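Long-range contacts in conserved protein (Methanothermobacter thermautotrophicus, PDB 1I36), which is of unknown function but binds NADP and structurally resembles 3-hydroxyacid dehydrogenases, so it may be an NADP-dependent oxidoreductase: residues A[1-6]-A[55-61]; A[81-87]-A[104-110]; A[170-175]-A[245-249]; A[223-227]-A[239-243]. The protein carries 1 engineered substitution. One frame throughout, in Å; residues are numbered along the deposited sequence.

From the N terminus, the first strand runs into the NADP-binding turn and the chain returns in segment 55-61, 49 residues after I6, entering strand 59-62, where contact 1 closes the first loop. Contact 2 opens after that loop is complete and closes a shorter one through helix 92-101. The two lie side by side in one sheet: V85 N is 2.8 Å from V60 O and V60 N is 2.9 Å from I83 O. After strands 124-128 and 144-147, the chain enters the helical C-terminal part. Contact 3 ties helix 154-182 to helix 238-249, and contact 4, nested inside its loop, packs helix 216-231 on the same last helix. Contacts 1 and 3 have centres about 42 Å apart.

Contact 1 (A[1-6]-A[55-61]); sequences LRVGFI and YSCPVVI. Engineered in segment 1-6: L1 (natural residue Met).
Strand 2-6 and strand 59-61 run parallel, their axes 4.6 Å apart at closest approach and inclined at 24°, both extended. G4 pairs with V60 (CA-CA 4.6 Å) and F5 with I61 (4.9 Å). The hydrogen bonds alternate: G4 N to V59 O, I61 N to G4 O and I6 N to I61 O, each 2.8 Å. Beside G4, which has no side chain, the incoming loop fits closely: C57 CB is 3.7 Å from G4 N, and SG lies over one face of the R2 guanidinium. On the face bearing V3, F5 and I61, the I61 side chain (m, t) fills the space between V3 and F5, its CD1 3.9 Å from both V3 CG1 and F5 CZ. I6 (m, t) extends CD1 to V60 CG1 (3.6 Å) and to the edge of the Y55 ring (CE1, 3.8 Å). R2 forms a salt bridge with D53. Flanked by strands 25-28 and 83-86 in a Rossmann-type sheet, this central parallel pairing has helix 10-21 over V3 and F5.

Contact 2 (A[81-87]-A[104-110]); sequences RGIYVDI and KGGFVDA
At the apolar centre, V108 (t) sits between I83 and V85 on one sheet face, with its CG2 3.4 Å from I83 CG2 and its CB 4.1 Å from V85 CG2. V85 CG1 meets A110 CB at 3.6 Å, and helix 132-136 covers this face through F135. The other face carries Y84 and F107, both with t chi1. Their rings are near parallel (28°) but slid apart, with centroids 5.9 Å apart and little overlap; Y84 CD1 approaches F107 CD2 to 3.8 Å, and F107 CZ reaches D86 CB at 3.4 Å. Strands 83-86 and 106-110 are parallel, their axes 4.6 Å apart at closest approach and inclined at 23°, with I83 facing G106, Y84 F107, V85 V108 and D86 D109. They are the two strands of a beta-alpha-beta unit whose helix 92-101 packs against F107, part of the Rossmann-type sheet. Five backbone hydrogen bonds hold the register: G106 N to G82 O (2.9 Å), Y84 N to G106 O (2.7 Å), V108 N to Y84 O (2.8 Å), D86 N to V108 O (3.0 Å) and A110 N to D86 O (3.0 Å). At the C-terminal end, I87 lines the NADP pocket, D86 is hydrogen-bonded to N88 N, and D109 to S156. At the exposed opposite end, K104 CD lies 3.3 Å from R81 NH2, over one face of the guanidinium, while K104 NZ hydrogen-bonds to R78 O.

Contact 3 (A[170-175]-A[245-249]); sequences SALLWE and IFDKL
W174 and I245 form the centre of this helix crossing. The t chi1 of W174 and its chi2 of 86° carry the indole toward helix 238-249, where L249 (m, t) sets CD2 over the five-membered ring: a CH-pi contact 3.5 Å from that centroid and 16° off the normal. The same indole receives I245 CG2 at 3.7 Å from W174 CE3 and K248 CD at 4.2 Å from W174 CH2, while NE1 donates a hydrogen bond to Q261 O. I245 takes an m, m rotamer that spreads its two ends, CG2 to A171 CB (3.9 Å) and CD1 to E175 OE2 (3.7 Å). A171, with only a methyl, allows the nearest backbone approach, 6.1 Å between its CA and that of I245. The CA-to-CB bond of F246 points away, yet its ring swings back (chi1 m), bringing CE1 to 4.3 Å from A171 CB and CZ to 4.3 Å from S170 CB. Both segments are helical, their axes 10.6 Å apart at closest approach and crossing at 66°. No direct hydrogen bond spans them. K248, extended through chi2 to chi4, instead meets E175 through one water, 2.5 Å from K248 NZ and 2.9 Å from E175 OE2. E175 also accepts hydrogen bonds from the V237 and M238 amides of the second subunit, so the contact borders the dimer interface. Such steep, mainly apolar packing belongs to the all-helical C-terminal part.

Contact 4 (A[223-227]-A[239-243]); sequences MKEVQ and PTCII
P239 opens the second segment, one residue into helix 238-249, and its CA-to-CB bond points toward helix 216-231. Its CB lies 3.0 Å from Q227 OE1 and 4.0 Å from M223 CE, and the CA atoms of P239 and Q227 are 5.7 Å apart. T240 turns its CA-to-CB bond away, but a water joins the pair, 2.8 Å from T240 OG1 and 2.8 Å from Q227 OE1; the Q227 side chain (chi1 t, chi2 p) brings OE1 to this water, which donates to it and accepts from T240 OG1. C241 points to the far side of the helix, where it forms a disulfide with C241 of the second subunit. I242 (m, t) returns to the interface, its CG2 3.9 Å from M223 SD; the M223 side chain, m at all three chi angles, curls so that SD approaches I242 and CE approaches P239. I243 closes the walk with CG1 3.8 Å from M223 CB and CD1 4.0 Å from K224 CA; its CA is 6.3 Å from that of M223. Residues four apart on each helix thus pair, M223 with I243 and Q227 with P239, as expected for axes 9.9 Å apart running at 174°. No direct hydrogen bond crosses. Such near-antiparallel packing of successive helices is that of a helical hairpin, here within the all-helical C-terminal part, whose last helix carries the interchain disulfide of the dimer.

Contact 1 (A[1-6]-A[55-61])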
loop_
_atom_site.group_PDB
_atom_site.type_symbol
_atom_site.label_atom_id
_atom_site.label_comp_id
_atom_site.label_asym_id
_atom_site.label_seq_id
_atom_site.Cartn_x
_atom_site.Cartn_y
_atom_site.Cartn_z
ATOM N N LEU A 1 42.403 1.428 -7.881
ATOM C CA LEU A 1 43.611 0.874 -7.209
ATOM C C LEU A 1 43.380 -0.627 -7.122
ATOM O O LEU A 1 43.385 -1.312 -8.147
ATOM C CB LEU A 1 43.770 1.508 -5.808
ATOM C CG LEU A 1 45.162 1.614 -5.140
ATOM C CD1 LEU A 1 45.460 0.447 -4.212
ATOM C CD2 LEU A 1 46.240 1.757 -6.213
ATOM N N ARG A 2 43.139 -1.121 -5.910
ATOM C CA ARG A 2 42.851 -2.529 -5.678
ATOM C C ARG A 2 41.580 -2.646 -4.826
ATOM O O ARG A 2 41.428 -1.932 -3.834
ATOM C CB ARG A 2 43.997 -3.211 -4.909
ATOM C CG ARG A 2 45.335 -3.292 -5.655
ATOM C CD ARG A 2 46.186 -4.448 -5.153
ATOM N NE ARG A 2 46.460 -4.376 -3.720
ATOM C CZ ARG A 2 46.740 -5.435 -2.959
ATOM N NH1 ARG A 2 46.780 -6.653 -3.490
ATOM N NH2 ARG A 2 46.996 -5.276 -1.670
ATOM N N VAL A 3 40.651 -3.498 -5.241
ATOM C CA VAL A 3 39.439 -3.735 -4.452
ATOM C C VAL A 3 39.479 -5.206 -4.004
ATOM O O VAL A 3 39.560 -6.122 -4.826
ATOM C CB VAL A 3 38.128 -3.451 -5.252
ATOM C CG1 VAL A 3 36.903 -3.864 -4.428
ATOM C CG2 VAL A 3 38.024 -1.959 -5.588
ATOM N N GLY A 4 39.477 -5.434 -2.696
ATOM C CA GLY A 4 39.493 -6.810 -2.205
ATOM C C GLY A 4 38.113 -7.319 -1.823
ATOM O O GLY A 4 37.286 -6.565 -1.325
ATOM N N PHE A 5 37.866 -8.599 -2.079
ATOM C CA PHE A 5 36.582 -9.216 -1.765
ATOM C C PHE A 5 36.725 -10.345 -0.745
ATOM O O PHE A 5 37.581 -11.223 -0.888
ATOM C CB PHE A 5 35.932 -9.808 -3.040
ATOM C CG PHE A 5 35.334 -8.782 -3.955
ATOM C CD1 PHE A 5 36.135 -8.038 -4.812
ATOM C CD2 PHE A 5 33.968 -8.515 -3.918
ATOM C CE1 PHE A 5 35.586 -7.035 -5.618
ATOM C CE2 PHE A 5 33.411 -7.512 -4.728
ATOM C CZ PHE A 5 34.219 -6.771 -5.574
ATOM N N ILE A 6 35.919 -10.296 0.307
ATOM C CA ILE A 6 35.882 -11.382 1.278
ATOM C C ILE A 6 34.602 -12.090 0.848
ATOM O O ILE A 6 33.511 -11.500 0.884
ATOM C CB ILE A 6 35.761 -10.883 2.708
ATOM C CG1 ILE A 6 36.925 -9.949 3.046
ATOM C CG2 ILE A 6 35.777 -12.087 3.659
ATOM C CD1 ILE A 6 36.673 -9.135 4.339
ATOM N N TYR A 55 42.863 -7.732 2.996
ATOM C CA TYR A 55 42.595 -6.714 4.011
ATOM C C TYR A 55 43.379 -5.450 3.827
ATOM O O TYR A 55 43.035 -4.445 4.430
ATOM C CB TYR A 55 42.873 -7.234 5.442
ATOM C CG TYR A 55 42.115 -8.493 5.812
ATOM C CD1 TYR A 55 40.895 -8.810 5.196
ATOM C CD2 TYR A 55 42.600 -9.360 6.800
ATOM C CE1 TYR A 55 40.176 -9.967 5.562
ATOM C CE2 TYR A 55 41.889 -10.515 7.172
ATOM C CZ TYR A 55 40.682 -10.806 6.549
ATOM O OH TYR A 55 39.984 -11.931 6.932
ATOM N N SER A 56 44.480 -5.517 3.084
ATOM C CA SER A 56 45.318 -4.336 2.855
ATOM C C SER A 56 44.815 -3.415 1.753
ATOM O O SER A 56 45.318 -2.296 1.607
ATOM C CB SER A 56 46.777 -4.724 2.551
ATOM O OG SER A 56 46.895 -5.219 1.228
ATOM N N CYS A 57 43.869 -3.878 0.943
ATOM C CA CYS A 57 43.332 -3.038 -0.122
ATOM C C CYS A 57 42.617 -1.815 0.441
ATOM O O CYS A 57 42.036 -1.881 1.530
ATOM C CB CYS A 57 42.369 -3.831 -0.983
ATOM S SG CYS A 57 43.114 -5.196 -1.803
ATOM N N PRO A 58 42.657 -0.673 -0.280
ATOM C CA PRO A 58 41.986 0.545 0.203
ATOM C C PRO A 58 40.458 0.392 0.322
ATOM O O PRO A 58 39.813 1.142 1.058
ATOM C CB PRO A 58 42.416 1.605 -0.821
ATOM C CG PRO A 58 42.659 0.802 -2.060
ATOM C CD PRO A 58 43.383 -0.405 -1.535
ATOM N N VAL A 59 39.910 -0.610 -0.376
ATOM C CA VAL A 59 38.481 -0.929 -0.331
ATOM C C VAL A 59 38.363 -2.452 -0.222
ATOM O O VAL A 59 38.853 -3.195 -1.073
ATOM C CB VAL A 59 37.675 -0.436 -1.580
ATOM C CG1 VAL A 59 36.170 -0.776 -1.399
ATOM C CG2 VAL A 59 37.832 1.117 -1.754
ATOM N N VAL A 60 37.725 -2.893 0.857
ATOM C CA VAL A 60 37.517 -4.303 1.131
ATOM C C VAL A 60 36.003 -4.514 1.221
ATOM O O VAL A 60 35.344 -3.870 2.033
ATOM C CB VAL A 60 38.120 -4.674 2.484
ATOM C CG1 VAL A 60 37.846 -6.165 2.777
ATOM C CG2 VAL A 60 39.669 -4.405 2.461
ATOM N N ILE A 61 35.461 -5.366 0.362
ATOM C CA ILE A 61 34.022 -5.623 0.359
ATOM C C ILE A 61 33.745 -7.033 0.892
ATOM O O ILE A 61 34.309 -8.006 0.400
ATOM C CB ILE A 61 33.433 -5.510 -1.090
ATOM C CG1 ILE A 61 33.597 -4.063 -1.628
ATOM C CG2 ILE A 61 31.962 -5.899 -1.090
ATOM C CD1 ILE A 61 33.279 -3.929 -3.118
#

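Contact 2 (A[81-87]-A[104-110])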
loop_
_atom_site.group_PDB
_atom_site.type_symbol
_atom_site.label_atom_id
_atom_site.label_comp_id
_atom_site.label_asym_id
_atom_site.label_seq_id
_atom_site.Cartn_x
_atom_site.Cartn_y
_atom_site.Cartn_z
ATOM N N ARG A 81 42.601 -0.991 7.200
ATOM C CA ARG A 81 42.837 0.402 7.551
ATOM C C ARG A 81 42.168 1.313 6.513
ATOM O O ARG A 81 42.039 2.521 6.720
ATOM C CB ARG A 81 44.337 0.691 7.657
ATOM C CG ARG A 81 44.959 0.171 8.954
ATOM C CD ARG A 81 46.432 0.471 9.004
ATOM N NE ARG A 81 47.016 -0.114 10.204
ATOM C CZ ARG A 81 47.083 0.494 11.386
ATOM N NH1 ARG A 81 46.610 1.734 11.537
ATOM N NH2 ARG A 81 47.557 -0.177 12.435
ATOM N N GLY A 82 41.704 0.708 5.425
ATOM C CA GLY A 82 40.994 1.456 4.390
ATOM C C GLY A 82 39.506 1.426 4.746
ATOM O O GLY A 82 39.122 1.539 5.927
ATOM N N ILE A 83 38.667 1.256 3.728
ATOM C CA ILE A 83 37.219 1.175 3.935
ATOM C C ILE A 83 36.739 -0.276 3.813
ATOM O O ILE A 83 37.151 -1.022 2.930
ATOM C CB ILE A 83 36.481 2.055 2.915
ATOM C CG1 ILE A 83 36.717 3.510 3.278
ATOM C CG2 ILE A 83 34.985 1.816 2.941
ATOM C CD1 ILE A 83 36.446 4.389 2.140
ATOM N N TYR A 84 35.908 -0.666 4.763
ATOM C CA TYR A 84 35.321 -2.005 4.815
ATOM C C TYR A 84 33.817 -1.817 4.490
ATOM O O TYR A 84 33.099 -1.095 5.182
ATOM C CB TYR A 84 35.487 -2.573 6.222
ATOM C CG TYR A 84 35.025 -4.017 6.334
ATOM C CD1 TYR A 84 33.705 -4.315 6.715
ATOM C CD2 TYR A 84 35.909 -5.059 6.130
ATOM C CE1 TYR A 84 33.289 -5.629 6.909
ATOM C CE2 TYR A 84 35.518 -6.375 6.313
ATOM C CZ TYR A 84 34.201 -6.653 6.710
ATOM O OH TYR A 84 33.826 -7.943 6.909
ATOM N N VAL A 85 33.407 -2.402 3.376
ATOM C CA VAL A 85 32.044 -2.308 2.870
ATOM C C VAL A 85 31.295 -3.607 3.105
ATOM O O VAL A 85 31.619 -4.633 2.528
ATOM C CB VAL A 85 32.078 -1.988 1.370
ATOM C CG1 VAL A 85 30.681 -1.696 0.847
ATOM C CG2 VAL A 85 32.990 -0.762 1.136
ATOM N N ASP A 86 30.332 -3.567 4.009
ATOM C CA ASP A 86 29.557 -4.757 4.311
ATOM C C ASP A 86 28.260 -4.717 3.485
ATOM O O ASP A 86 27.417 -3.831 3.656
ATOM C CB ASP A 86 29.274 -4.861 5.811
ATOM C CG ASP A 86 28.666 -6.221 6.188
ATOM O OD1 ASP A 86 27.596 -6.580 5.658
ATOM O OD2 ASP A 86 29.259 -6.944 6.998
ATOM N N ILE A 87 28.105 -5.716 2.623
ATOM C CA ILE A 87 26.946 -5.762 1.753
ATOM C C ILE A 87 26.066 -6.977 2.062
ATOM O O ILE A 87 25.142 -7.289 1.329
ATOM C CB ILE A 87 27.397 -5.695 0.264
ATOM C CG1 ILE A 87 26.288 -5.132 -0.617
ATOM C CG2 ILE A 87 27.881 -7.070 -0.228
ATOM C CD1 ILE A 87 26.814 -4.658 -2.003
ATOM N N LYS A 104 40.228 -0.115 13.082
ATOM C CA LYS A 104 41.209 0.779 12.489
ATOM C C LYS A 104 40.840 1.269 11.101
ATOM O O LYS A 104 41.663 1.880 10.435
ATOM C CB LYS A 104 42.534 0.039 12.360
ATOM C CG LYS A 104 43.103 -0.474 13.644
ATOM C CD LYS A 104 44.523 -0.945 13.405
ATOM C CE LYS A 104 44.587 -2.343 12.818
ATOM N NZ LYS A 104 44.670 -3.350 13.935
ATOM N N GLY A 105 39.627 0.979 10.643
ATOM C CA GLY A 105 39.248 1.395 9.311
ATOM C C GLY A 105 37.913 2.089 9.278
ATOM O O GLY A 105 37.330 2.338 10.310
ATOM N N GLY A 106 37.483 2.493 8.092
ATOM C CA GLY A 106 36.188 3.125 7.971
ATOM C C GLY A 106 35.209 2.027 7.569
ATOM O O GLY A 106 35.570 1.101 6.835
ATOM N N PHE A 107 33.980 2.100 8.061
ATOM C CA PHE A 107 32.994 1.076 7.734
ATOM C C PHE A 107 31.876 1.707 6.921
ATOM O O PHE A 107 31.385 2.767 7.268
ATOM C CB PHE A 107 32.397 0.495 9.011
ATOM C CG PHE A 107 31.403 -0.617 8.766
ATOM C CD1 PHE A 107 30.079 -0.332 8.471
ATOM C CD2 PHE A 107 31.781 -1.933 8.895
ATOM C CE1 PHE A 107 29.133 -1.366 8.321
ATOM C CE2 PHE A 107 30.835 -2.985 8.749
ATOM C CZ PHE A 107 29.517 -2.679 8.469
ATOM N N VAL A 108 31.429 1.001 5.892
ATOM C CA VAL A 108 30.322 1.450 5.047
ATOM C C VAL A 108 29.242 0.378 4.991
ATOM O O VAL A 108 29.534 -0.788 4.723
ATOM C CB VAL A 108 30.814 1.719 3.592
ATOM C CG1 VAL A 108 29.607 2.116 2.680
ATOM C CG2 VAL A 108 31.822 2.911 3.615
ATOM N N ASP A 109 28.005 0.768 5.298
ATOM C CA ASP A 109 26.859 -0.171 5.242
ATOM C C ASP A 109 26.344 -0.025 3.795
ATOM O O ASP A 109 25.851 1.038 3.449
ATOM C CB ASP A 109 25.805 0.330 6.236
ATOM C CG ASP A 109 24.513 -0.453 6.193
ATOM O OD1 ASP A 109 24.447 -1.508 5.517
ATOM O OD2 ASP A 109 23.550 0.005 6.840
ATOM N N ALA A 110 26.554 -1.024 2.931
ATOM C CA ALA A 110 26.030 -0.927 1.552
ATOM C C ALA A 110 24.810 -1.849 1.510
ATOM O O ALA A 110 24.839 -2.910 2.106
ATOM C CB ALA A 110 27.086 -1.413 0.546
#

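Contact 3 (A[170-175]-A[245-249])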
loop_
_atom_site.group_PDB
_atom_site.type_symbol
_atom_site.label_atom_id
_atom_site.label_comp_id
_atom_site.label_asym_id
_atom_site.label_seq_id
_atom_site.Cartn_x
_atom_site.Cartn_y
_atom_site.Cartn_z
ATOM N N SER A 170 1.493 -6.106 -0.762
ATOM C CA SER A 170 1.191 -7.355 -1.490
ATOM C C SER A 170 0.204 -8.204 -0.704
ATOM O O SER A 170 -0.714 -8.814 -1.279
ATOM C CB SER A 170 2.463 -8.192 -1.711
ATOM O OG SER A 170 3.256 -7.570 -2.702
ATOM N N ALA A 171 0.404 -8.285 0.607
ATOM C CA ALA A 171 -0.499 -9.062 1.443
ATOM C C ALA A 171 -1.892 -8.407 1.525
ATOM O O ALA A 171 -2.912 -9.108 1.564
ATOM C CB ALA A 171 0.075 -9.210 2.833
ATOM N N LEU A 172 -1.912 -7.080 1.652
ATOM C CA LEU A 172 -3.168 -6.327 1.751
ATOM C C LEU A 172 -3.940 -6.477 0.439
ATOM O O LEU A 172 -5.164 -6.700 0.436
ATOM C CB LEU A 172 -2.900 -4.843 2.024
ATOM C CG LEU A 172 -2.346 -4.470 3.401
ATOM C CD1 LEU A 172 -1.792 -3.034 3.377
ATOM C CD2 LEU A 172 -3.435 -4.596 4.502
ATOM N N LEU A 173 -3.212 -6.410 -0.666
ATOM C CA LEU A 173 -3.824 -6.550 -1.979
ATOM C C LEU A 173 -4.440 -7.929 -2.127
ATOM O O LEU A 173 -5.600 -8.062 -2.535
ATOM C CB LEU A 173 -2.807 -6.359 -3.074
ATOM C CG LEU A 173 -3.438 -6.422 -4.462
ATOM C CD1 LEU A 173 -4.285 -5.154 -4.695
ATOM C CD2 LEU A 173 -2.339 -6.524 -5.507
ATOM N N TRP A 174 -3.657 -8.951 -1.802
ATOM C CA TRP A 174 -4.122 -10.326 -1.895
ATOM C C TRP A 174 -5.387 -10.581 -1.090
ATOM O O TRP A 174 -6.338 -11.169 -1.601
ATOM C CB TRP A 174 -3.034 -11.312 -1.448
ATOM C CG TRP A 174 -3.491 -12.742 -1.597
ATOM C CD1 TRP A 174 -3.407 -13.526 -2.716
ATOM C CD2 TRP A 174 -4.136 -13.526 -0.605
ATOM N NE1 TRP A 174 -3.968 -14.760 -2.466
ATOM C CE2 TRP A 174 -4.422 -14.781 -1.180
ATOM C CE3 TRP A 174 -4.496 -13.297 0.721
ATOM C CZ2 TRP A 174 -5.049 -15.791 -0.475
ATOM C CZ3 TRP A 174 -5.121 -14.306 1.421
ATOM C CH2 TRP A 174 -5.389 -15.531 0.827
ATOM N N GLU A 175 -5.403 -10.172 0.172
ATOM C CA GLU A 175 -6.585 -10.395 0.976
ATOM C C GLU A 175 -7.807 -9.636 0.422
ATOM O O GLU A 175 -8.911 -10.197 0.354
ATOM C CB GLU A 175 -6.344 -10.040 2.441
ATOM C CG GLU A 175 -7.610 -10.164 3.291
ATOM C CD GLU A 175 -7.344 -10.287 4.766
ATOM O OE1 GLU A 175 -7.270 -9.258 5.460
ATOM O OE2 GLU A 175 -7.236 -11.432 5.245
ATOM N N ILE A 245 -0.651 -14.077 6.227
ATOM C CA ILE A 245 -1.065 -14.150 4.821
ATOM C C ILE A 245 -0.031 -14.953 4.023
ATOM O O ILE A 245 -0.388 -15.836 3.228
ATOM C CB ILE A 245 -1.213 -12.737 4.161
ATOM C CG1 ILE A 245 -2.399 -11.963 4.758
ATOM C CG2 ILE A 245 -1.342 -12.864 2.654
ATOM C CD1 ILE A 245 -3.758 -12.529 4.426
ATOM N N PHE A 246 1.249 -14.635 4.196
ATOM C CA PHE A 246 2.273 -15.365 3.457
ATOM C C PHE A 246 2.321 -16.834 3.857
ATOM O O PHE A 246 2.659 -17.694 3.039
ATOM C CB PHE A 246 3.627 -14.680 3.561
ATOM C CG PHE A 246 3.758 -13.512 2.628
ATOM C CD1 PHE A 246 3.867 -12.220 3.114
ATOM C CD2 PHE A 246 3.693 -13.705 1.245
ATOM C CE1 PHE A 246 3.904 -11.127 2.244
ATOM C CE2 PHE A 246 3.726 -12.623 0.369
ATOM C CZ PHE A 246 3.831 -11.324 0.883
ATOM N N ASP A 247 1.902 -17.111 5.088
ATOM C CA ASP A 247 1.827 -18.469 5.609
ATOM C C ASP A 247 0.808 -19.215 4.713
ATOM O O ASP A 247 1.069 -20.320 4.241
ATOM C CB ASP A 247 1.353 -18.418 7.071
ATOM C CG ASP A 247 1.542 -19.734 7.810
ATOM O OD1 ASP A 247 2.590 -20.387 7.620
ATOM O OD2 ASP A 247 0.650 -20.105 8.608
ATOM N N LYS A 248 -0.308 -18.556 4.406
ATOM C CA LYS A 248 -1.341 -19.129 3.548
ATOM C C LYS A 248 -0.876 -19.305 2.106
ATOM O O LYS A 248 -1.094 -20.350 1.504
ATOM C CB LYS A 248 -2.577 -18.238 3.522
ATOM C CG LYS A 248 -3.343 -18.146 4.804
ATOM C CD LYS A 248 -4.564 -17.268 4.587
ATOM C CE LYS A 248 -5.445 -17.274 5.797
ATOM N NZ LYS A 248 -6.677 -16.502 5.545
ATOM N N LEU A 249 -0.279 -18.259 1.543
ATOM C CA LEU A 249 0.194 -18.279 0.159
ATOM C C LEU A 249 1.095 -19.452 -0.263
ATOM O O LEU A 249 1.257 -19.704 -1.461
ATOM C CB LEU A 249 0.883 -16.952 -0.189
ATOM C CG LEU A 249 0.054 -15.663 -0.224
ATOM C CD1 LEU A 249 0.915 -14.500 -0.691
ATOM C CD2 LEU A 249 -1.104 -15.831 -1.159
HETATM O O HOH W 1 -7.046 -14.214 4.536
#

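Contact 4 (A[223-227]-A[239-243])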
loop_
_atom_site.group_PDB
_atom_site.type_symbol
_atom_site.label_atom_id
_atom_site.label_comp_id
_atom_site.label_asym_id
_atom_site.label_seq_id
_atom_site.Cartn_x
_atom_site.Cartn_y
_atom_site.Cartn_z
ATOM N N MET A 223 9.802 -12.141 5.522
ATOM C CA MET A 223 8.991 -11.365 6.460
ATOM C C MET A 223 9.374 -11.626 7.905
ATOM O O MET A 223 9.260 -10.734 8.730
ATOM C CB MET A 223 7.492 -11.612 6.276
ATOM C CG MET A 223 6.836 -10.711 5.252
ATOM S SD MET A 223 7.030 -8.931 5.549
ATOM C CE MET A 223 6.640 -8.805 7.138
ATOM N N LYS A 224 9.816 -12.847 8.221
ATOM C CA LYS A 224 10.248 -13.148 9.588
ATOM C C LYS A 224 11.446 -12.253 9.898
ATOM O O LYS A 224 11.536 -11.696 10.985
ATOM C CB LYS A 224 10.632 -14.624 9.745
ATOM C CG LYS A 224 9.459 -15.589 9.497
ATOM C CD LYS A 224 9.703 -17.013 10.023
ATOM C CE LYS A 224 10.913 -17.683 9.369
ATOM N NZ LYS A 224 11.039 -19.138 9.738
ATOM N N GLU A 225 12.328 -12.064 8.916
ATOM C CA GLU A 225 13.510 -11.209 9.097
ATOM C C GLU A 225 13.081 -9.766 9.260
ATOM O O GLU A 225 13.618 -9.053 10.098
ATOM C CB GLU A 225 14.455 -11.296 7.893
ATOM C CG GLU A 225 14.972 -12.682 7.604
ATOM C CD GLU A 225 15.782 -12.777 6.296
ATOM O OE1 GLU A 225 15.865 -11.786 5.518
ATOM O OE2 GLU A 225 16.336 -13.874 6.053
ATOM N N VAL A 226 12.166 -9.308 8.401
ATOM C CA VAL A 226 11.665 -7.937 8.486
ATOM C C VAL A 226 11.086 -7.692 9.874
ATOM O O VAL A 226 11.308 -6.645 10.468
ATOM C CB VAL A 226 10.556 -7.642 7.410
ATOM C CG1 VAL A 226 9.724 -6.417 7.804
ATOM C CG2 VAL A 226 11.190 -7.427 6.054
ATOM N N GLN A 227 10.315 -8.648 10.371
ATOM C CA GLN A 227 9.721 -8.509 11.679
ATOM C C GLN A 227 10.837 -8.320 12.721
ATOM O O GLN A 227 10.764 -7.420 13.550
ATOM C CB GLN A 227 8.888 -9.765 11.982
ATOM C CG GLN A 227 8.552 -10.027 13.462
ATOM C CD GLN A 227 7.687 -8.960 14.099
ATOM O OE1 GLN A 227 6.661 -8.576 13.555
ATOM N NE2 GLN A 227 8.086 -8.498 15.287
ATOM N N PRO A 239 3.563 -6.749 10.798
ATOM C CA PRO A 239 4.173 -8.002 10.322
ATOM C C PRO A 239 3.475 -9.310 10.771
ATOM O O PRO A 239 3.510 -10.300 10.046
ATOM C CB PRO A 239 5.603 -7.916 10.870
ATOM C CG PRO A 239 5.860 -6.424 10.939
ATOM C CD PRO A 239 4.559 -5.920 11.515
ATOM N N THR A 240 2.870 -9.314 11.958
ATOM C CA THR A 240 2.160 -10.504 12.467
ATOM C C THR A 240 1.065 -10.953 11.479
ATOM O O THR A 240 0.982 -12.122 11.115
ATOM C CB THR A 240 1.472 -10.216 13.822
ATOM O OG1 THR A 240 2.463 -9.969 14.823
ATOM C CG2 THR A 240 0.631 -11.390 14.265
ATOM N N CYS A 241 0.218 -10.017 11.060
ATOM C CA CYS A 241 -0.859 -10.340 10.120
ATOM C C CYS A 241 -0.306 -10.624 8.736
ATOM O O CYS A 241 -0.726 -11.582 8.076
ATOM C CB CYS A 241 -1.878 -9.200 10.079
ATOM S SG CYS A 241 -2.762 -8.943 11.665
ATOM N N ILE A 242 0.674 -9.823 8.303
ATOM C CA ILE A 242 1.281 -10.015 6.989
ATOM C C ILE A 242 1.890 -11.415 6.897
ATOM O O ILE A 242 1.746 -12.089 5.876
ATOM C CB ILE A 242 2.346 -8.921 6.679
ATOM C CG1 ILE A 242 1.679 -7.547 6.524
ATOM C CG2 ILE A 242 3.100 -9.237 5.393
ATOM C CD1 ILE A 242 2.689 -6.382 6.583
ATOM N N ILE A 243 2.555 -11.846 7.970
ATOM C CA ILE A 243 3.176 -13.179 8.032
ATOM C C ILE A 243 2.082 -14.256 7.899
ATOM O O ILE A 243 2.254 -15.234 7.179
ATOM C CB ILE A 243 3.996 -13.365 9.356
ATOM C CG1 ILE A 243 5.474 -13.001 9.145
ATOM C CG2 ILE A 243 3.929 -14.801 9.859
ATOM C CD1 ILE A 243 6.310 -13.099 10.442
HETATM O O HOH W 2 4.099 -7.730 14.328
#